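Local coordinates for uncharacterized protein lp_2219 (Lactobacillus plantarum, PDB 3HFQ) that is of unknown function but folds as a seven-bladed beta-propeller of the lactonase family, consistent with, though not proof of, a lactonase-like role, at residues L148-R153 against L214-Q219; S161-V166 against Q178-M183; Y200-G205 against I245-D250; V81-T86 against Y105-A110; I65-I70 against G119-T124. The protein carries 1 engineered substitution. One frame throughout, in Å; residues are numbered along the deposited sequence.

Contact 1 (L148-R153 against L214-Q219); sequences LTPDNR and LKYDTQ. Engineered in segment 214-219: Thr-218 (natural residue Ala).
Tyr-216 and Asp-151 carry a polar contact between two consecutive propeller blades: the turn after strand 143-148 meets the end of strand 210-217. CG of Tyr-216 stands anti to its backbone N (chi1 -180°), sending the ring toward the turn, where OH donates to OD1 of Asp-151 over 2.7 Å. The carboxylate oxygen lies at the ring edge, in its plane, and is met on its syn side, while the two flat groups are turned 69° apart. OD1 of Asp-151 is gripped twice, since OG1 of Thr-149 also donates to it at 2.6 Å. A threonine suits this place because the same OG1 accepts from N of Arg-153 and so braces the type I turn from Thr-149 to Asn-152. The second carboxylate oxygen, OD2 of Asp-151, forms a salt bridge with NE of Arg-153 at 2.7 Å. With NE held there, NH2 of Arg-153 reaches the carbonyl O of Thr-218, an engineered residue, and donates to it at 3.0 Å. An alanine in place of Asp-151 would probably leave the Tyr-216 hydroxyl without its acceptor and the Arg-153 guanidinium without its counter-charge. Pro-150, rigid in the turn, lays CD 3.9 Å from CE2 of Tyr-216. Further out, Phe-194 of strand 189-194 meets the tyrosine edge-to-face, Phe-223 of strand 222-230 touches the same ring, and Asn-168 of strand 163-169 takes a bond from NH1 of Arg-153.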
# COMPACT_ATOMS: atom_id res chain seq x y z
N LEU A 148 -4.09 -7.30 -7.60
CA LEU A 148 -4.18 -7.79 -8.97
C LEU A 148 -3.05 -7.45 -9.95
O LEU A 148 -2.47 -6.37 -9.90
CB LEU A 148 -5.51 -7.33 -9.58
CG LEU A 148 -6.77 -7.84 -8.89
CD1 LEU A 148 -7.98 -7.08 -9.42
CD2 LEU A 148 -6.93 -9.34 -9.11
N THR A 149 -2.77 -8.39 -10.84
CA THR A 149 -1.75 -8.21 -11.87
C THR A 149 -2.50 -7.69 -13.10
O THR A 149 -3.72 -7.69 -13.13
CB THR A 149 -1.07 -9.55 -12.26
OG1 THR A 149 -2.05 -10.44 -12.79
CG2 THR A 149 -0.40 -10.18 -11.05
N PRO A 150 -1.77 -7.26 -14.14
CA PRO A 150 -2.40 -6.75 -15.36
C PRO A 150 -3.42 -7.70 -15.98
O PRO A 150 -4.42 -7.27 -16.54
CB PRO A 150 -1.22 -6.48 -16.28
CG PRO A 150 -0.14 -6.09 -15.31
CD PRO A 150 -0.30 -7.14 -14.23
N ASP A 151 -3.17 -9.01 -15.87
CA ASP A 151 -4.07 -10.01 -16.43
C ASP A 151 -4.99 -10.63 -15.38
O ASP A 151 -5.50 -11.73 -15.54
CB ASP A 151 -3.27 -11.09 -17.18
CG ASP A 151 -2.29 -11.81 -16.30
OD1 ASP A 151 -1.84 -11.24 -15.28
OD2 ASP A 151 -1.94 -12.96 -16.64
N ASN A 152 -5.17 -9.88 -14.29
CA ASN A 152 -6.04 -10.26 -13.19
C ASN A 152 -5.73 -11.49 -12.36
O ASN A 152 -6.63 -12.15 -11.84
CB ASN A 152 -7.48 -10.30 -13.70
CG ASN A 152 -7.98 -8.93 -14.11
OD1 ASN A 152 -8.13 -8.04 -13.28
ND2 ASN A 152 -8.22 -8.75 -15.40
N ARG A 153 -4.45 -11.81 -12.24
CA ARG A 153 -4.03 -12.91 -11.38
C ARG A 153 -3.74 -12.12 -10.09
O ARG A 153 -3.87 -10.90 -10.09
CB ARG A 153 -2.76 -13.58 -11.92
CG ARG A 153 -2.93 -14.22 -13.30
CD ARG A 153 -1.63 -14.90 -13.72
NE ARG A 153 -1.54 -15.14 -15.16
CZ ARG A 153 -1.76 -16.31 -15.75
NH1 ARG A 153 -2.09 -17.37 -15.04
NH2 ARG A 153 -1.61 -16.42 -17.07
N LEU A 214 11.13 -5.57 -12.38
CA LEU A 214 10.78 -6.90 -12.85
C LEU A 214 10.02 -6.85 -14.16
O LEU A 214 9.26 -5.91 -14.41
CB LEU A 214 9.89 -7.61 -11.83
CG LEU A 214 10.27 -7.57 -10.35
CD1 LEU A 214 9.11 -8.11 -9.52
CD2 LEU A 214 11.54 -8.37 -10.10
N LYS A 215 10.24 -7.85 -15.01
CA LYS A 215 9.52 -7.96 -16.27
C LYS A 215 8.43 -8.99 -15.99
O LYS A 215 8.71 -10.06 -15.45
CB LYS A 215 10.44 -8.47 -17.38
CG LYS A 215 9.74 -8.66 -18.73
CD LYS A 215 9.42 -7.33 -19.40
CE LYS A 215 8.57 -7.53 -20.66
NZ LYS A 215 7.21 -8.03 -20.33
N TYR A 216 7.19 -8.68 -16.35
CA TYR A 216 6.09 -9.60 -16.13
C TYR A 216 5.56 -10.11 -17.47
O TYR A 216 5.40 -9.34 -18.41
CB TYR A 216 4.95 -8.91 -15.38
CG TYR A 216 3.76 -9.79 -15.10
CD1 TYR A 216 3.84 -10.83 -14.17
CD2 TYR A 216 2.54 -9.58 -15.75
CE1 TYR A 216 2.74 -11.64 -13.90
CE2 TYR A 216 1.43 -10.39 -15.49
CZ TYR A 216 1.54 -11.42 -14.56
OH TYR A 216 0.44 -12.20 -14.28
N ASP A 217 5.30 -11.41 -17.55
CA ASP A 217 4.78 -12.02 -18.77
C ASP A 217 3.39 -12.59 -18.50
O ASP A 217 3.24 -13.52 -17.71
CB ASP A 217 5.71 -13.13 -19.26
CG ASP A 217 5.31 -13.69 -20.61
OD1 ASP A 217 4.27 -13.26 -21.16
OD2 ASP A 217 6.03 -14.57 -21.12
N THR A 218 2.37 -12.03 -19.15
CA THR A 218 1.01 -12.51 -18.94
C THR A 218 0.83 -13.96 -19.38
O THR A 218 -0.02 -14.67 -18.85
CB THR A 218 -0.01 -11.62 -19.66
OG1 THR A 218 0.28 -11.60 -21.06
CG2 THR A 218 0.04 -10.21 -19.11
N GLN A 219 1.63 -14.40 -20.35
CA GLN A 219 1.51 -15.77 -20.84
C GLN A 219 1.94 -16.80 -19.80
O GLN A 219 1.35 -17.88 -19.72
CB GLN A 219 2.34 -15.96 -22.12
CG GLN A 219 1.87 -15.10 -23.29
CD GLN A 219 2.41 -15.57 -24.63
OE1 GLN A 219 3.61 -15.76 -24.80
NE2 GLN A 219 1.51 -15.76 -25.59

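Contact 2 (S161-V166 against Q178-M183); sequences SDKVYV and QSVLTM
Val-164 and Leu-181 form a hydrogen-bonded pair between two antiparallel strands whose axes approach to 4.6 Å at 168°; N and O of Val-164 bond to O and N of Leu-181. Val-166 and Ser-179 pair likewise, but O of Val-166 accepts from N of both Gln-178 and Ser-179, a classic beta bulge. On the face bearing the non-hydrogen-bonded pairs, Lys-163 lies alongside Thr-182, and a bend at its end (chi4 -64°) brings NZ within 2.8 Å of Thr-182 OG1, a hydrogen bond. On that face too, Val-180 sets CG2 over the Tyr-165 ring, 4.1 Å from its centroid, a CH-pi contact suited to a branched side chain beside an aromatic. The opposite face is more apolar: Val-164 and Leu-181 meet CB to CB at 4.2 Å. Here OG of Ser-179 lies 3.3 Å from CB of Val-166 and bonds to O of Gly-221, while a water donates to this OG and to O of Val-164. Val-164 packs on Leu-203, and Val-166 and Leu-181 on Phe-223, all of the following blade. Such a pairing is the outer beta hairpin of a four-stranded propeller blade, with strand 175-182 at its edge.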
# COMPACT_ATOMS: atom_id res chain seq x y z
N SER A 161 9.82 -14.56 3.75
CA SER A 161 10.54 -15.59 3.01
C SER A 161 11.20 -15.10 1.72
O SER A 161 11.74 -15.90 0.96
CB SER A 161 9.60 -16.75 2.69
OG SER A 161 8.56 -16.31 1.83
N ASP A 162 11.15 -13.80 1.47
CA ASP A 162 11.74 -13.21 0.26
C ASP A 162 11.15 -13.78 -1.02
O ASP A 162 11.87 -14.09 -1.97
CB ASP A 162 13.26 -13.44 0.25
CG ASP A 162 13.99 -12.58 1.26
OD1 ASP A 162 13.75 -11.35 1.28
OD2 ASP A 162 14.80 -13.13 2.04
N LYS A 163 9.82 -13.89 -1.07
CA LYS A 163 9.17 -14.43 -2.26
C LYS A 163 7.98 -13.62 -2.73
O LYS A 163 7.27 -12.99 -1.93
CB LYS A 163 8.72 -15.87 -2.00
CG LYS A 163 9.85 -16.87 -1.81
CD LYS A 163 9.32 -18.22 -1.37
CE LYS A 163 10.45 -19.22 -1.12
NZ LYS A 163 11.21 -19.52 -2.36
N VAL A 164 7.76 -13.64 -4.04
CA VAL A 164 6.62 -12.96 -4.64
C VAL A 164 5.85 -14.04 -5.37
O VAL A 164 6.31 -14.60 -6.37
CB VAL A 164 7.04 -11.86 -5.64
CG1 VAL A 164 5.79 -11.22 -6.23
CG2 VAL A 164 7.89 -10.80 -4.95
N TYR A 165 4.67 -14.36 -4.85
CA TYR A 165 3.82 -15.37 -5.45
C TYR A 165 2.82 -14.74 -6.41
O TYR A 165 2.43 -13.58 -6.27
CB TYR A 165 3.00 -16.10 -4.38
CG TYR A 165 3.77 -16.90 -3.37
CD1 TYR A 165 4.33 -16.29 -2.24
CD2 TYR A 165 3.90 -18.28 -3.50
CE1 TYR A 165 5.00 -17.04 -1.28
CE2 TYR A 165 4.58 -19.03 -2.55
CZ TYR A 165 5.12 -18.41 -1.44
OH TYR A 165 5.77 -19.17 -0.49
N VAL A 166 2.41 -15.52 -7.40
CA VAL A 166 1.37 -15.10 -8.32
C VAL A 166 0.36 -16.24 -8.26
O VAL A 166 0.72 -17.40 -8.46
CB VAL A 166 1.88 -14.94 -9.76
CG1 VAL A 166 0.69 -14.66 -10.69
CG2 VAL A 166 2.86 -13.77 -9.84
N GLN A 178 0.50 -20.07 -9.35
CA GLN A 178 0.89 -20.01 -10.76
C GLN A 178 2.42 -19.93 -10.86
O GLN A 178 3.04 -20.59 -11.70
CB GLN A 178 0.26 -18.78 -11.42
CG GLN A 178 0.66 -18.54 -12.88
CD GLN A 178 0.23 -19.65 -13.81
OE1 GLN A 178 -0.77 -20.33 -13.57
NE2 GLN A 178 0.97 -19.84 -14.90
N SER A 179 3.02 -19.11 -10.00
CA SER A 179 4.47 -18.95 -10.01
C SER A 179 4.97 -18.35 -8.71
O SER A 179 4.19 -17.81 -7.92
CB SER A 179 4.89 -18.03 -11.16
OG SER A 179 4.41 -16.70 -10.95
N VAL A 180 6.28 -18.44 -8.50
CA VAL A 180 6.89 -17.88 -7.30
C VAL A 180 8.28 -17.37 -7.63
O VAL A 180 9.13 -18.12 -8.11
CB VAL A 180 6.97 -18.92 -6.16
CG1 VAL A 180 7.73 -20.14 -6.61
CG2 VAL A 180 7.64 -18.29 -4.94
N LEU A 181 8.49 -16.08 -7.39
CA LEU A 181 9.78 -15.45 -7.63
C LEU A 181 10.51 -15.37 -6.30
O LEU A 181 9.97 -14.87 -5.32
CB LEU A 181 9.59 -14.04 -8.20
CG LEU A 181 10.85 -13.19 -8.34
CD1 LEU A 181 11.73 -13.74 -9.47
CD2 LEU A 181 10.46 -11.75 -8.61
N THR A 182 11.74 -15.87 -6.26
CA THR A 182 12.52 -15.83 -5.04
C THR A 182 13.57 -14.74 -5.15
O THR A 182 14.36 -14.71 -6.09
CB THR A 182 13.22 -17.18 -4.78
OG1 THR A 182 12.23 -18.20 -4.59
CG2 THR A 182 14.09 -17.09 -3.53
N MSE A 183 13.58 -13.84 -4.17
CA MSE A 183 14.53 -12.74 -4.16
C MSE A 183 15.77 -13.10 -3.34
O MSE A 183 15.74 -14.03 -2.54
CB MSE A 183 13.86 -11.49 -3.59
CG MSE A 183 12.55 -11.16 -4.29
SE MSE A 183 12.82 -10.43 -6.05
CE MSE A 183 13.67 -11.91 -6.96
O HOH W 1 5.99 -14.97 -9.19

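Contact 3 (Y200-G205 against I245-D250); sequences YAFLAG and IRLSHD
Ile-245 pushes its CD1 methyl into the backbone of strand 200-205, and this is the tight part of the contact. CG1 of Ile-245 stands anti to the backbone N (chi1 -175°) and the chain continues extended, which brings CD1 to 3.6 Å from the carbonyl O of Phe-202 and 4.0 Å from its CB. Beside it, CB of Ile-245 meets CB of Ala-204 at 4.2 Å. A small residue is apt at that position, because the branched isoleucine can then come close to the strand without a second bulky group in its way. No hydrogen bond passes between the segments; the axes of strands 200-205 and 245-247 stay 8.2 Å apart, running at 158° to each other. They belong to different sheets, the second strand of blade 189-230 and the innermost strand of blade 241-282, stacked face to face as successive blades of a beta-propeller are. Toward Leu-247 the fit slackens. CD2 of Leu-247 lies 4.2 Å from CE2 of Phe-202, approaching the ring obliquely, and little else of the two residues meets. Leu-247 is partly exposed, in contrast to the buried Ile-245, Phe-202 and Ala-204, and it also rests on Pro-196 in the loop that precedes strand 200-205. Leu-254 of strand 253-259 touches Phe-202, Ile-245 and Leu-247 alike, while beyond Leu-247 the chain turns off from strand 200-205, with His-249 and Asp-250 exposed.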
# COMPACT_ATOMS: atom_id res chain seq x y z
N TYR A 200 5.92 -4.35 -16.92
CA TYR A 200 6.89 -4.25 -15.83
C TYR A 200 6.25 -4.04 -14.46
O TYR A 200 5.14 -3.52 -14.35
CB TYR A 200 7.85 -3.09 -16.10
CG TYR A 200 8.61 -3.22 -17.39
CD1 TYR A 200 9.83 -3.90 -17.45
CD2 TYR A 200 8.10 -2.70 -18.58
CE1 TYR A 200 10.51 -4.07 -18.65
CE2 TYR A 200 8.77 -2.86 -19.79
CZ TYR A 200 9.98 -3.55 -19.82
OH TYR A 200 10.64 -3.73 -21.01
N ALA A 201 6.97 -4.45 -13.43
CA ALA A 201 6.52 -4.26 -12.06
C ALA A 201 7.74 -3.78 -11.28
O ALA A 201 8.87 -4.16 -11.58
CB ALA A 201 6.01 -5.57 -11.47
N PHE A 202 7.50 -2.93 -10.29
CA PHE A 202 8.58 -2.39 -9.47
C PHE A 202 8.29 -2.83 -8.05
O PHE A 202 7.24 -2.51 -7.49
CB PHE A 202 8.62 -0.87 -9.63
CG PHE A 202 8.77 -0.44 -11.06
CD1 PHE A 202 10.01 -0.47 -11.69
CD2 PHE A 202 7.65 -0.11 -11.81
CE1 PHE A 202 10.13 -0.18 -13.05
CE2 PHE A 202 7.76 0.19 -13.17
CZ PHE A 202 9.01 0.15 -13.79
N LEU A 203 9.23 -3.58 -7.48
CA LEU A 203 9.08 -4.15 -6.15
C LEU A 203 9.92 -3.46 -5.08
O LEU A 203 11.14 -3.34 -5.22
CB LEU A 203 9.46 -5.63 -6.23
CG LEU A 203 9.51 -6.49 -4.96
CD1 LEU A 203 8.10 -6.78 -4.46
CD2 LEU A 203 10.24 -7.79 -5.28
N ALA A 204 9.27 -3.03 -4.01
CA ALA A 204 9.99 -2.37 -2.94
C ALA A 204 10.51 -3.38 -1.94
O ALA A 204 9.78 -4.26 -1.48
CB ALA A 204 9.08 -1.36 -2.24
N GLY A 205 11.80 -3.27 -1.63
CA GLY A 205 12.42 -4.16 -0.66
C GLY A 205 12.56 -3.38 0.63
O GLY A 205 13.45 -2.54 0.77
N ILE A 245 5.12 2.33 -2.49
CA ILE A 245 5.69 2.56 -3.81
C ILE A 245 4.56 2.91 -4.78
O ILE A 245 3.53 2.23 -4.82
CB ILE A 245 6.49 1.31 -4.28
CG1 ILE A 245 7.18 1.59 -5.62
CG2 ILE A 245 5.57 0.10 -4.38
CD1 ILE A 245 8.25 0.57 -5.97
N ARG A 246 4.74 3.99 -5.53
CA ARG A 246 3.72 4.46 -6.47
C ARG A 246 4.32 4.79 -7.83
O ARG A 246 5.49 5.14 -7.94
CB ARG A 246 3.05 5.71 -5.92
CG ARG A 246 2.51 5.58 -4.51
CD ARG A 246 1.26 4.73 -4.46
NE ARG A 246 0.66 4.78 -3.13
CZ ARG A 246 -0.43 4.12 -2.77
NH1 ARG A 246 -1.06 3.34 -3.64
NH2 ARG A 246 -0.90 4.24 -1.53
N LEU A 247 3.49 4.72 -8.87
CA LEU A 247 3.95 5.03 -10.22
C LEU A 247 2.97 6.01 -10.85
O LEU A 247 1.75 5.85 -10.72
CB LEU A 247 4.00 3.75 -11.05
CG LEU A 247 4.57 3.82 -12.47
CD1 LEU A 247 6.07 4.09 -12.41
CD2 LEU A 247 4.30 2.51 -13.19
N SER A 248 3.48 7.04 -11.52
CA SER A 248 2.61 8.02 -12.16
C SER A 248 1.78 7.33 -13.24
O SER A 248 2.17 6.28 -13.76
CB SER A 248 3.44 9.16 -12.77
OG SER A 248 4.40 8.66 -13.69
N HIS A 249 0.64 7.92 -13.58
CA HIS A 249 -0.26 7.36 -14.58
C HIS A 249 0.41 7.14 -15.93
O HIS A 249 0.09 6.18 -16.64
CB HIS A 249 -1.48 8.28 -14.76
CG HIS A 249 -2.58 7.66 -15.56
ND1 HIS A 249 -3.41 6.68 -15.06
CD2 HIS A 249 -2.98 7.88 -16.84
CE1 HIS A 249 -4.27 6.32 -15.99
NE2 HIS A 249 -4.04 7.03 -17.08
N ASP A 250 1.32 8.03 -16.30
CA ASP A 250 2.02 7.90 -17.58
C ASP A 250 3.15 6.87 -17.49
O ASP A 250 3.75 6.52 -18.50
CB ASP A 250 2.55 9.26 -18.03
CG ASP A 250 3.44 9.93 -17.00
OD1 ASP A 250 3.71 11.14 -17.14
OD2 ASP A 250 3.88 9.25 -16.05

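Contact 4 (V81-T86 against Y105-A110); sequences VVAPGT and YHKGTA
Lys-107 stretches across to the carbonyl of Pro-84 while His-106, next to it, turns an edge to Thr-86. Beyond CG the lysine chain runs extended through CD and CE to NZ (chi4 -174°), which carries the ammonium group across, and NZ of Lys-107 donates to O of Pro-84 at 2.8 Å, tilted 32° from the carbonyl plane. NZ of Lys-107 also donates to a water at 2.8 Å, which lies near the carbonyl oxygens of Ala-83 and Thr-86. A lysine suits this place: its long chain carries one ammonium group to a carbonyl of the neighbouring blade and, through a water, toward two more. Its CE passes 3.8 Å from CA of Gly-85; a side chain at that glycine would run into the lysine, and the backbone angles there also call for glycine. Thr-86 and His-106 cross at about a right angle. OG1 of Thr-86 sits near the plane of the imidazole at its edge, 3.3 Å from CB and 3.5 Å from CD2 of His-106, and CG2 also touches the ring. A leucine in place of Lys-107 would probably leave O of Pro-84 and the water without their ammonium donor and open a gap beside Gly-85. Asn-104 braces both sides, accepting from N of Lys-107 and donating to O of Thr-86. The contact thus joins the exit of the outermost strand of one propeller blade to a hairpin turn of the next, where Gly-108 and Thr-109 opposite Asn-104 form a G1 beta bulge.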
# COMPACT_ATOMS: atom_id res chain seq x y z
N VAL A 81 -15.52 -9.15 9.11
CA VAL A 81 -15.13 -10.55 9.00
C VAL A 81 -13.83 -10.64 9.76
O VAL A 81 -12.78 -10.21 9.28
CB VAL A 81 -14.90 -10.97 7.54
CG1 VAL A 81 -14.38 -12.39 7.48
CG2 VAL A 81 -16.20 -10.84 6.75
N VAL A 82 -13.89 -11.19 10.97
CA VAL A 82 -12.71 -11.31 11.80
C VAL A 82 -12.48 -12.73 12.28
O VAL A 82 -13.37 -13.57 12.21
CB VAL A 82 -12.81 -10.38 13.03
CG1 VAL A 82 -12.86 -8.92 12.58
CG2 VAL A 82 -14.06 -10.72 13.83
N ALA A 83 -11.27 -12.99 12.76
CA ALA A 83 -10.90 -14.30 13.25
C ALA A 83 -9.86 -14.15 14.34
O ALA A 83 -9.13 -13.15 14.38
CB ALA A 83 -10.34 -15.15 12.11
N PRO A 84 -9.78 -15.11 15.26
CA PRO A 84 -8.78 -15.01 16.33
C PRO A 84 -7.39 -14.76 15.75
O PRO A 84 -6.98 -15.40 14.78
CB PRO A 84 -8.90 -16.36 17.06
CG PRO A 84 -9.66 -17.25 16.10
CD PRO A 84 -10.62 -16.31 15.44
N GLY A 85 -6.69 -13.80 16.34
CA GLY A 85 -5.36 -13.46 15.87
C GLY A 85 -5.21 -11.99 15.55
O GLY A 85 -6.10 -11.17 15.82
N THR A 86 -4.08 -11.65 14.95
CA THR A 86 -3.77 -10.27 14.59
C THR A 86 -4.54 -9.77 13.38
O THR A 86 -5.00 -10.56 12.55
CB THR A 86 -2.27 -10.12 14.27
OG1 THR A 86 -1.96 -10.92 13.12
CG2 THR A 86 -1.42 -10.57 15.44
N TYR A 105 0.36 -10.06 8.02
CA TYR A 105 1.78 -10.11 8.34
C TYR A 105 2.16 -11.19 9.34
O TYR A 105 2.94 -12.09 9.03
CB TYR A 105 2.21 -8.74 8.86
CG TYR A 105 3.70 -8.58 9.06
CD1 TYR A 105 4.33 -9.03 10.22
CD2 TYR A 105 4.48 -7.95 8.09
CE1 TYR A 105 5.71 -8.85 10.41
CE2 TYR A 105 5.85 -7.77 8.27
CZ TYR A 105 6.45 -8.21 9.43
OH TYR A 105 7.81 -8.01 9.60
N HIS A 106 1.60 -11.10 10.54
CA HIS A 106 1.91 -12.04 11.61
C HIS A 106 1.50 -13.49 11.34
O HIS A 106 2.22 -14.42 11.69
CB HIS A 106 1.29 -11.53 12.90
CG HIS A 106 1.66 -10.11 13.22
ND1 HIS A 106 2.92 -9.75 13.66
CD2 HIS A 106 0.94 -8.97 13.14
CE1 HIS A 106 2.96 -8.44 13.82
NE2 HIS A 106 1.77 -7.94 13.51
N LYS A 107 0.34 -13.69 10.71
CA LYS A 107 -0.14 -15.05 10.42
C LYS A 107 0.48 -15.68 9.17
O LYS A 107 0.49 -16.90 9.04
CB LYS A 107 -1.66 -15.05 10.25
CG LYS A 107 -2.46 -14.75 11.50
CD LYS A 107 -3.95 -14.82 11.19
CE LYS A 107 -4.79 -14.99 12.44
NZ LYS A 107 -6.22 -15.21 12.09
N GLY A 108 0.97 -14.84 8.27
CA GLY A 108 1.58 -15.34 7.04
C GLY A 108 0.52 -15.86 6.08
O GLY A 108 0.71 -16.86 5.39
N THR A 109 -0.61 -15.15 6.04
CA THR A 109 -1.72 -15.56 5.19
C THR A 109 -2.21 -14.54 4.19
O THR A 109 -1.98 -13.33 4.33
CB THR A 109 -2.93 -15.95 6.06
OG1 THR A 109 -3.31 -14.83 6.87
CG2 THR A 109 -2.61 -17.12 6.96
N ALA A 110 -2.91 -15.05 3.18
CA ALA A 110 -3.54 -14.24 2.15
C ALA A 110 -4.98 -14.73 2.26
O ALA A 110 -5.23 -15.93 2.25
CB ALA A 110 -2.97 -14.57 0.77
O HOH W 2 -6.85 -12.59 12.71

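Contact 5 (I65-I70 against G119-T124); sequences IAAWQI and GALTLT
Ile-65 and Leu-121 touch methyl to methyl, CG2 to CD1 at 3.8 Å, their side chains crossing at a slant. CG of Leu-121 stands beside its backbone N (chi1 -59°), and that puts it 4.3 Å from CB of Ala-67 as well, so the leucine spans two alternate residues of strand 62-71. Ala-67 also lays its CB 3.9 Å from the carbonyl O of Gly-119. A small side chain suits Ala-67, since it lets the chain at Gly-119 and Ala-120 come up close to the strand; the CA atoms of Ala-67 and Ala-120 are 6.0 Å apart. Gly-119 takes backbone angles (phi 100°) at which a side chain would be jammed against the preceding carbonyl. In the next shell, Tyr-54 of strand 52-59 bonds through its OH to O of Gly-119 and touches Ala-67 and Leu-121. Asn-79 of strand 74-84 receives N of Leu-121 on OD1, holding the start of strand 121-128 in place. Met-113 and Ile-115 of strand 109-115 back the leucine, while Pro-88 touches Ile-65. No hydrogen bond links the two segments, the third strand of one propeller blade and the outermost of the next. The blades are therefore held here by the fit of buried apolar side chains and not by directional bonds between the segments, while O of Gly-119 and N of Leu-121 are satisfied from neighbouring strands.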
# COMPACT_ATOMS: atom_id res chain seq x y z
N ILE A 65 -11.26 -7.69 8.49
CA ILE A 65 -11.66 -6.56 7.65
C ILE A 65 -13.07 -6.07 7.98
O ILE A 65 -13.97 -6.86 8.23
CB ILE A 65 -11.64 -6.96 6.16
CG1 ILE A 65 -10.23 -7.43 5.76
CG2 ILE A 65 -12.09 -5.78 5.29
CD1 ILE A 65 -9.16 -6.34 5.82
N ALA A 66 -13.23 -4.75 7.98
CA ALA A 66 -14.53 -4.13 8.25
C ALA A 66 -15.02 -3.51 6.95
O ALA A 66 -14.23 -2.95 6.19
CB ALA A 66 -14.40 -3.06 9.33
N ALA A 67 -16.32 -3.61 6.71
CA ALA A 67 -16.94 -3.06 5.51
C ALA A 67 -17.84 -1.89 5.87
O ALA A 67 -18.65 -1.97 6.80
CB ALA A 67 -17.76 -4.14 4.80
N TRP A 68 -17.70 -0.79 5.12
CA TRP A 68 -18.50 0.41 5.36
C TRP A 68 -19.06 0.94 4.05
O TRP A 68 -18.46 0.77 2.99
CB TRP A 68 -17.65 1.53 5.97
CG TRP A 68 -16.67 1.12 7.01
CD1 TRP A 68 -15.46 0.51 6.81
CD2 TRP A 68 -16.78 1.33 8.42
NE1 TRP A 68 -14.82 0.32 8.01
CE2 TRP A 68 -15.62 0.80 9.02
CE3 TRP A 68 -17.77 1.89 9.24
CZ2 TRP A 68 -15.40 0.85 10.40
CZ3 TRP A 68 -17.56 1.93 10.61
CH2 TRP A 68 -16.38 1.40 11.18
N GLN A 69 -20.22 1.60 4.12
CA GLN A 69 -20.80 2.23 2.95
C GLN A 69 -20.61 3.72 3.18
O GLN A 69 -21.06 4.25 4.20
CB GLN A 69 -22.30 1.95 2.84
CG GLN A 69 -22.99 2.78 1.74
CD GLN A 69 -22.56 2.39 0.34
OE1 GLN A 69 -22.89 1.31 -0.15
NE2 GLN A 69 -21.81 3.28 -0.33
N ILE A 70 -19.93 4.39 2.26
CA ILE A 70 -19.71 5.83 2.40
C ILE A 70 -20.94 6.55 1.85
O ILE A 70 -21.44 6.21 0.78
CB ILE A 70 -18.47 6.29 1.60
CG1 ILE A 70 -17.23 5.51 2.06
CG2 ILE A 70 -18.25 7.78 1.79
CD1 ILE A 70 -16.97 5.57 3.55
N GLY A 119 -22.54 -4.72 -0.25
CA GLY A 119 -21.18 -4.38 0.13
C GLY A 119 -20.58 -5.20 1.26
O GLY A 119 -19.36 -5.20 1.45
N ALA A 120 -21.43 -5.91 2.00
CA ALA A 120 -20.98 -6.73 3.11
C ALA A 120 -20.07 -7.86 2.63
O ALA A 120 -20.14 -8.26 1.47
CB ALA A 120 -22.19 -7.30 3.85
N LEU A 121 -19.22 -8.37 3.52
CA LEU A 121 -18.27 -9.43 3.17
C LEU A 121 -18.50 -10.79 3.81
O LEU A 121 -19.13 -10.91 4.86
CB LEU A 121 -16.85 -8.97 3.52
CG LEU A 121 -16.33 -7.71 2.85
CD1 LEU A 121 -14.93 -7.42 3.35
CD2 LEU A 121 -16.34 -7.88 1.34
N THR A 122 -17.96 -11.82 3.15
CA THR A 122 -18.03 -13.20 3.61
C THR A 122 -16.71 -13.87 3.25
O THR A 122 -16.27 -13.82 2.09
CB THR A 122 -19.16 -13.99 2.93
OG1 THR A 122 -20.41 -13.31 3.13
CG2 THR A 122 -19.26 -15.39 3.53
N LEU A 123 -16.07 -14.49 4.23
CA LEU A 123 -14.80 -15.18 4.02
C LEU A 123 -14.96 -16.39 3.10
O LEU A 123 -15.91 -17.16 3.25
CB LEU A 123 -14.23 -15.64 5.36
CG LEU A 123 -12.88 -16.37 5.36
CD1 LEU A 123 -11.77 -15.42 4.92
CD2 LEU A 123 -12.60 -16.91 6.75
N THR A 124 -14.03 -16.55 2.16
CA THR A 124 -14.07 -17.68 1.24
C THR A 124 -12.81 -18.54 1.27
O THR A 124 -12.89 -19.76 1.12
CB THR A 124 -14.29 -17.23 -0.23
OG1 THR A 124 -13.28 -16.29 -0.60
CG2 THR A 124 -15.68 -16.59 -0.40

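Along the chain from the N terminus, contact 5 opens first, at 65-70, and closes at 119-124; contact 4, between 81-86 and 105-110, lies wholly within that loop, and the two touch where Val-81 pairs with Ile-65 and rests on Leu-121. Both tie blade 45-84 to blade 90-128. Contact 1 opens later, at 148-153, and closes at 214-219, bridging the next two blades and enclosing contact 2, the local hairpin of blade 143-182. Contact 3 starts at 200-205, before contact 1 has closed, so these two cross, and it reaches on to blade 241-282. Leu-203 links contacts 2 and 3 by packing on Val-164 and Met-183.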